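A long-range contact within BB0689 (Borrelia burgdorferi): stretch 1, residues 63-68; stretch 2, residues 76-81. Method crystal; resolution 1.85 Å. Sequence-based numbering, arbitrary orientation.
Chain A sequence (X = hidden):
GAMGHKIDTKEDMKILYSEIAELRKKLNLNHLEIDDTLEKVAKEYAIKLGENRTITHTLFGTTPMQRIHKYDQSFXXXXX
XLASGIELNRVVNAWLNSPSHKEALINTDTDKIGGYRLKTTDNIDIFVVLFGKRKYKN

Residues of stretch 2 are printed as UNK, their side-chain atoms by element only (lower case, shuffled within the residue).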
# COMPACT_ATOMS: atom_id res chain seq x y z
N THR A 63 -14.42 -2.38 -0.43
CA THR A 63 -13.55 -2.34 0.71
C THR A 63 -12.18 -2.99 0.33
O THR A 63 -12.08 -3.70 -0.66
CB THR A 63 -14.20 -3.16 1.82
OG1 THR A 63 -13.42 -3.05 2.98
CG2 THR A 63 -14.18 -4.57 1.48
N PRO A 64 -11.12 -2.75 1.11
CA PRO A 64 -9.83 -3.41 0.78
C PRO A 64 -9.94 -4.91 0.64
O PRO A 64 -9.42 -5.47 -0.34
CB PRO A 64 -8.95 -3.05 1.97
CG PRO A 64 -9.50 -1.75 2.43
CD PRO A 64 -10.97 -1.84 2.25
N MET A 65 -10.59 -5.57 1.60
CA MET A 65 -10.77 -7.08 1.49
C MET A 65 -11.46 -7.51 0.21
O MET A 65 -11.03 -8.43 -0.49
CB MET A 65 -11.52 -7.67 2.69
CG MET A 65 -11.54 -9.21 2.70
SD MET A 65 -10.38 -9.91 3.91
CE MET A 65 -11.08 -9.32 5.45
N GLN A 66 -12.54 -6.80 -0.14
CA GLN A 66 -13.30 -7.08 -1.33
C GLN A 66 -12.48 -6.86 -2.57
O GLN A 66 -12.55 -7.61 -3.51
CB GLN A 66 -14.49 -6.14 -1.26
CG GLN A 66 -15.59 -6.16 -2.25
CD GLN A 66 -16.79 -5.30 -1.74
OE1 GLN A 66 -16.96 -5.06 -0.51
NE2 GLN A 66 -17.61 -4.85 -2.69
N ARG A 67 -11.64 -5.80 -2.58
CA ARG A 67 -10.81 -5.55 -3.73
C ARG A 67 -9.78 -6.68 -3.90
O ARG A 67 -9.46 -7.04 -5.01
CB ARG A 67 -10.08 -4.20 -3.61
CG ARG A 67 -11.05 -3.07 -3.86
CD ARG A 67 -10.43 -1.71 -4.00
NE ARG A 67 -9.77 -1.28 -2.79
CZ ARG A 67 -10.38 -0.63 -1.78
NH1 ARG A 67 -11.67 -0.36 -1.77
NH2 ARG A 67 -9.70 -0.27 -0.72
N ILE A 68 -9.24 -7.19 -2.81
CA ILE A 68 -8.29 -8.29 -2.90
C ILE A 68 -9.05 -9.60 -3.31
O ILE A 68 -8.54 -10.35 -4.15
CB ILE A 68 -7.54 -8.54 -1.59
CG1 ILE A 68 -6.65 -7.29 -1.27
CG2 ILE A 68 -6.64 -9.79 -1.74
CD1 ILE A 68 -6.19 -7.20 0.15
N UNK A 76 -7.73 -13.93 4.25
CA UNK A 76 -8.76 -13.84 5.26
C UNK A 76 -8.45 -12.76 6.23
O UNK A 76 -9.22 -12.53 7.15
c UNK A 76 -8.93 -15.19 6.00
o UNK A 76 -6.56 -15.25 6.35
n UNK A 76 -7.81 -16.53 7.66
c UNK A 76 -7.66 -15.65 6.70
N UNK A 77 -7.35 -12.05 6.04
CA UNK A 77 -7.11 -10.89 6.89
C UNK A 77 -6.32 -9.90 6.08
O UNK A 77 -5.35 -10.30 5.47
c UNK A 77 -5.50 -9.25 9.19
c UNK A 77 -6.41 -11.32 10.50
c UNK A 77 -6.50 -10.41 9.25
c UNK A 77 -6.26 -11.29 8.05
N UNK A 78 -6.72 -8.61 6.11
CA UNK A 78 -6.03 -7.60 5.31
C UNK A 78 -6.01 -6.20 5.94
O UNK A 78 -6.90 -5.87 6.76
c UNK A 78 -6.66 -7.52 3.94
o UNK A 78 -5.79 -6.75 3.10
c UNK A 78 -8.04 -6.86 4.04
N UNK A 79 -4.98 -5.38 5.59
CA UNK A 79 -4.96 -3.94 5.96
C UNK A 79 -4.50 -3.12 4.77
O UNK A 79 -3.72 -3.64 3.94
n UNK A 79 -3.35 -5.40 10.26
c UNK A 79 -3.98 -3.63 7.02
n UNK A 79 -4.32 -3.62 11.33
n UNK A 79 -4.02 -5.61 12.44
c UNK A 79 -3.92 -4.89 11.34
c UNK A 79 -3.09 -4.62 9.05
c UNK A 79 -4.34 -4.35 8.31
N UNK A 80 -4.89 -1.85 4.77
CA UNK A 80 -4.57 -0.93 3.66
C UNK A 80 -4.14 0.39 4.23
O UNK A 80 -4.84 0.93 5.13
c UNK A 80 -6.78 0.43 0.77
c UNK A 80 -5.79 -0.74 2.79
o UNK A 80 -6.75 -0.24 -0.30
c UNK A 80 -5.57 0.32 1.70
o UNK A 80 -7.74 1.19 1.11
N UNK A 81 -3.03 0.95 3.74
CA UNK A 81 -2.65 2.30 4.04
C UNK A 81 -2.48 3.11 2.74
O UNK A 81 -1.93 2.56 1.77
c UNK A 81 -0.20 1.70 4.30
c UNK A 81 1.16 1.74 5.01
c UNK A 81 -1.61 1.73 6.35
c UNK A 81 -1.38 2.41 4.92
O HOH W 1 -6.97 -1.82 -2.39

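Position 76, already within the strand, has four side-chain atoms: two carbons, the second carrying one oxygen and one nitrogen. Its CA-to-CB bond points away from the helix, and it meets stretch 1 through its backbone, where O lies 4.1 Å from CE of Met 65. A carboxamide one carbon removed from CA identifies Asn 76.

At position 77 there are four carbons and no heteroatom, forked at the second carbon. The CA-to-CB bond again points away from the helix, and the nearest contact is made by the main chain, with N 4.3 Å from SD of Met 65. The fork beyond CB distinguishes leucine from isoleucine, so this is Leu 77.

Position 78 has three side-chain atoms, a single carbon bearing one oxygen and one carbon, and its CA-to-CB bond points toward the helix. The branch carbon lies 3.7 Å from CA of Met 65 and 4.4 Å from CB of Pro 64, and the oxygen comes within 3.0 Å of CD1 of Ile 68. The branch at CB, with a hydroxyl and a methyl, makes it Thr 78. Its methyl CG2 thus fits against the first turn of the helix. The approach of OG1 is a tight one, to a carbon that can offer it no hydrogen bond; the hydroxyl is satisfied elsewhere in the structure.

The side chain at position 79 is the longest of the stretch: three carbons, a nitrogen, then a carbon carrying two further nitrogens. Its CA-to-CB bond points away, and its side chain stays at least 7.1 Å from stretch 1. This guanidinium belongs to Arg 79.

Position 80 carries three carbons in a row, the third bearing two oxygens, and its CA-to-CB bond points toward the helix. One terminal oxygen lies 3.0 Å from NH2 of Arg 67, the other 3.7 Å from CG of Pro 64. A carboxylate at the end of a two-methylene chain means Glu 80. Chi1 and chi2 are both t, so the chain is extended, with OE2 at Arg 67 and OE1 at Pro 64.

Position 81 has four carbons, forked at the first, with one arm two carbons long: Ile 81, which is out of reach of the helix.

The contact follows from strand alternation, which directs the CA-to-CB bonds of Thr 78 and Glu 80 toward the helix while those of Leu 77 and Arg 79 point away. Thr 78 supplies close packing, and Glu 80 adds a salt bridge: Arg 67 NH2 donates to OE2 at an N-H...O angle of 160°, with the carboxylate oxygen near the guanidinium plane. A water reinforces the pair, its oxygen accepting from NE of Arg 67 at 2.9 Å and donating to OE2 of Glu 80 at 2.6 Å.

Stretch 2 76-81: NLTREI
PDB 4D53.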